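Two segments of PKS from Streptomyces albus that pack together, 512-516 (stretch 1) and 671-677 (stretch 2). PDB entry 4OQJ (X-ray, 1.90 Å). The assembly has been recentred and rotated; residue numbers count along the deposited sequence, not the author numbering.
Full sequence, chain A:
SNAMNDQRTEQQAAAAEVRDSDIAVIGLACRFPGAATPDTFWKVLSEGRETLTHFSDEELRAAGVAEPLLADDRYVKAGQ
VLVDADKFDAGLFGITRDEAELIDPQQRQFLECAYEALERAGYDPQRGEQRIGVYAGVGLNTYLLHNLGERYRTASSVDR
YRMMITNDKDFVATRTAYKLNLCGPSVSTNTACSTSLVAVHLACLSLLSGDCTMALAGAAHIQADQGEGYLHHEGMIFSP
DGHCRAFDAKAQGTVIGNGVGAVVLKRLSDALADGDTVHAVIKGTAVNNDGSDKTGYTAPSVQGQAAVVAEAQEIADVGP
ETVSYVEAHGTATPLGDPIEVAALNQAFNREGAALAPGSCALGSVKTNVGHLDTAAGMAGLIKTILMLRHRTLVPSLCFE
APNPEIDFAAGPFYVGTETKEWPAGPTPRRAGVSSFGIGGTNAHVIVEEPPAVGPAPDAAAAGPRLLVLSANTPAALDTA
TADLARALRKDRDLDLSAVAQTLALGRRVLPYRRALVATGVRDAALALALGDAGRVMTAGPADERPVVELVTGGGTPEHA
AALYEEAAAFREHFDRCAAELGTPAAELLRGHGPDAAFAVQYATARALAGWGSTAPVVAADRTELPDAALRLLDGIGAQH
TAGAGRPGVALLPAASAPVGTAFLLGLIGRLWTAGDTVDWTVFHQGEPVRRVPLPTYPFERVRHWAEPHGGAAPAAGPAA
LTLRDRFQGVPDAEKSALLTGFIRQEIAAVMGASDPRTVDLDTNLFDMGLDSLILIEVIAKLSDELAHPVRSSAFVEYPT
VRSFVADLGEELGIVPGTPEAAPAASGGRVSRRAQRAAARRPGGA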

# COMPACT_ATOMS: atom_id res chain seq x y z
N TYR A 512 8.33 36.31 -4.86
CA TYR A 512 7.56 37.54 -5.12
C TYR A 512 6.54 37.69 -4.01
O TYR A 512 5.64 36.86 -3.86
CB TYR A 512 6.92 37.48 -6.50
CG TYR A 512 7.98 37.42 -7.57
CD1 TYR A 512 8.50 36.19 -7.99
CD2 TYR A 512 8.51 38.58 -8.11
CE1 TYR A 512 9.49 36.13 -8.94
CE2 TYR A 512 9.51 38.53 -9.07
CZ TYR A 512 9.99 37.31 -9.47
OH TYR A 512 10.98 37.24 -10.42
N ARG A 513 6.68 38.76 -3.24
CA ARG A 513 5.96 38.89 -1.99
C ARG A 513 5.10 40.14 -1.89
O ARG A 513 5.37 41.17 -2.53
CB ARG A 513 6.95 38.86 -0.82
CG ARG A 513 7.79 37.61 -0.80
CD ARG A 513 8.65 37.50 0.45
NE ARG A 513 9.45 36.28 0.45
CZ ARG A 513 10.33 35.95 1.39
NH1 ARG A 513 10.56 36.75 2.42
NH2 ARG A 513 11.00 34.81 1.30
N ARG A 514 4.06 40.04 -1.07
CA ARG A 514 3.14 41.14 -0.86
C ARG A 514 2.63 41.09 0.56
O ARG A 514 2.49 40.01 1.13
CB ARG A 514 1.97 41.09 -1.84
CG ARG A 514 1.00 42.27 -1.74
CD ARG A 514 0.14 42.33 -2.98
NE ARG A 514 0.86 42.92 -4.10
CZ ARG A 514 0.65 42.62 -5.38
NH1 ARG A 514 -0.27 41.73 -5.72
NH2 ARG A 514 1.36 43.23 -6.33
N ALA A 515 2.38 42.25 1.14
CA ALA A 515 1.84 42.29 2.50
C ALA A 515 1.00 43.53 2.75
O ALA A 515 1.16 44.56 2.10
CB ALA A 515 2.97 42.20 3.52
N LEU A 516 0.11 43.40 3.71
CA LEU A 516 -0.86 44.44 4.01
C LEU A 516 -1.23 44.36 5.47
O LEU A 516 -1.55 43.29 5.97
CB LEU A 516 -2.12 44.26 3.15
CG LEU A 516 -3.33 45.08 3.60
CD1 LEU A 516 -3.07 46.53 3.27
CD2 LEU A 516 -4.60 44.58 2.95
N LEU A 671 9.99 44.54 5.90
CA LEU A 671 11.20 43.73 5.92
C LEU A 671 10.95 42.38 5.21
O LEU A 671 11.76 41.94 4.39
CB LEU A 671 11.66 43.49 7.36
CG LEU A 671 12.11 44.74 8.13
CD1 LEU A 671 12.34 44.42 9.59
CD2 LEU A 671 13.36 45.34 7.52
N TRP A 672 9.84 41.74 5.55
CA TRP A 672 9.58 40.39 5.06
C TRP A 672 9.40 40.42 3.55
O TRP A 672 9.96 39.58 2.86
CB TRP A 672 8.35 39.78 5.75
CG TRP A 672 8.00 38.41 5.19
CD1 TRP A 672 8.55 37.21 5.55
CD2 TRP A 672 7.03 38.12 4.18
NE1 TRP A 672 7.98 36.19 4.82
CE2 TRP A 672 7.04 36.73 3.97
CE3 TRP A 672 6.15 38.91 3.43
CZ2 TRP A 672 6.21 36.11 3.04
CZ3 TRP A 672 5.32 38.28 2.50
CH2 TRP A 672 5.36 36.90 2.32
N THR A 673 8.64 41.39 3.02
CA THR A 673 8.43 41.44 1.56
C THR A 673 9.76 41.65 0.85
O THR A 673 9.95 41.19 -0.28
CB THR A 673 7.44 42.54 1.12
OG1 THR A 673 7.90 43.83 1.55
CG2 THR A 673 6.02 42.28 1.65
N ALA A 674 10.68 42.32 1.52
CA ALA A 674 11.98 42.63 0.93
C ALA A 674 12.98 41.49 1.12
O ALA A 674 14.15 41.62 0.74
CB ALA A 674 12.52 43.93 1.53
N GLY A 675 12.53 40.40 1.72
CA GLY A 675 13.35 39.19 1.82
C GLY A 675 13.92 38.87 3.19
O GLY A 675 14.67 37.91 3.34
N ASP A 676 13.58 39.66 4.20
CA ASP A 676 14.05 39.38 5.54
C ASP A 676 13.45 38.06 6.02
O ASP A 676 12.41 37.63 5.54
CB ASP A 676 13.68 40.52 6.50
CG ASP A 676 14.42 40.44 7.82
OD1 ASP A 676 15.43 39.72 7.91
OD2 ASP A 676 14.00 41.13 8.78
N THR A 677 14.10 37.44 6.99
CA THR A 677 13.62 36.21 7.57
C THR A 677 12.61 36.50 8.69
O THR A 677 12.82 37.41 9.50
CB THR A 677 14.79 35.40 8.12
OG1 THR A 677 15.58 36.22 8.99
CG2 THR A 677 15.70 34.95 6.99
O HOH W 1 12.02 35.09 4.20

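A single side chain, that of Arg513, both stacks on an aromatic ring and bonds to the backbone of the residue that carries it. Its guanidinium lies flat on Trp672, with centres 4.5 Å apart and planes at 23°. Arg513 CZ sits 4.5 Å from the centroid of the Trp672 five-membered ring, 25° off the normal, which meets a cation-pi geometry; Arg513 CD lies 3.7 Å above the six-membered ring centroid, only 7° off the normal, so Arg513 CD also packs on the ring face, a CH-pi contact.

An extended chain (chi2 and chi3 both t) carries Arg513 NH1 to Trp672 O, where it donates a hydrogen bond of 2.9 Å at 152°. Trp672 O also accepts from Gly675 N (2.9 Å) as the helix ends in a Schellman motif. Gly675 has phi 107°, where a CB would be jammed against the preceding carbonyl oxygen. Water 1 extends the network: the oxygen of water 1 accepts from Arg513 NH1 at 2.8 Å and donates to Asp676 O at 2.9 Å.

Two carbon pairs also touch: Arg513 CB lies 3.8 Å from Thr673 CA, and Ala515 CB 3.6 Å from Thr673 CG2. Arg514, whose CB points away, contributes backbone, Arg514 O lying 3.6 Å from Trp672 CZ3 at the ring edge.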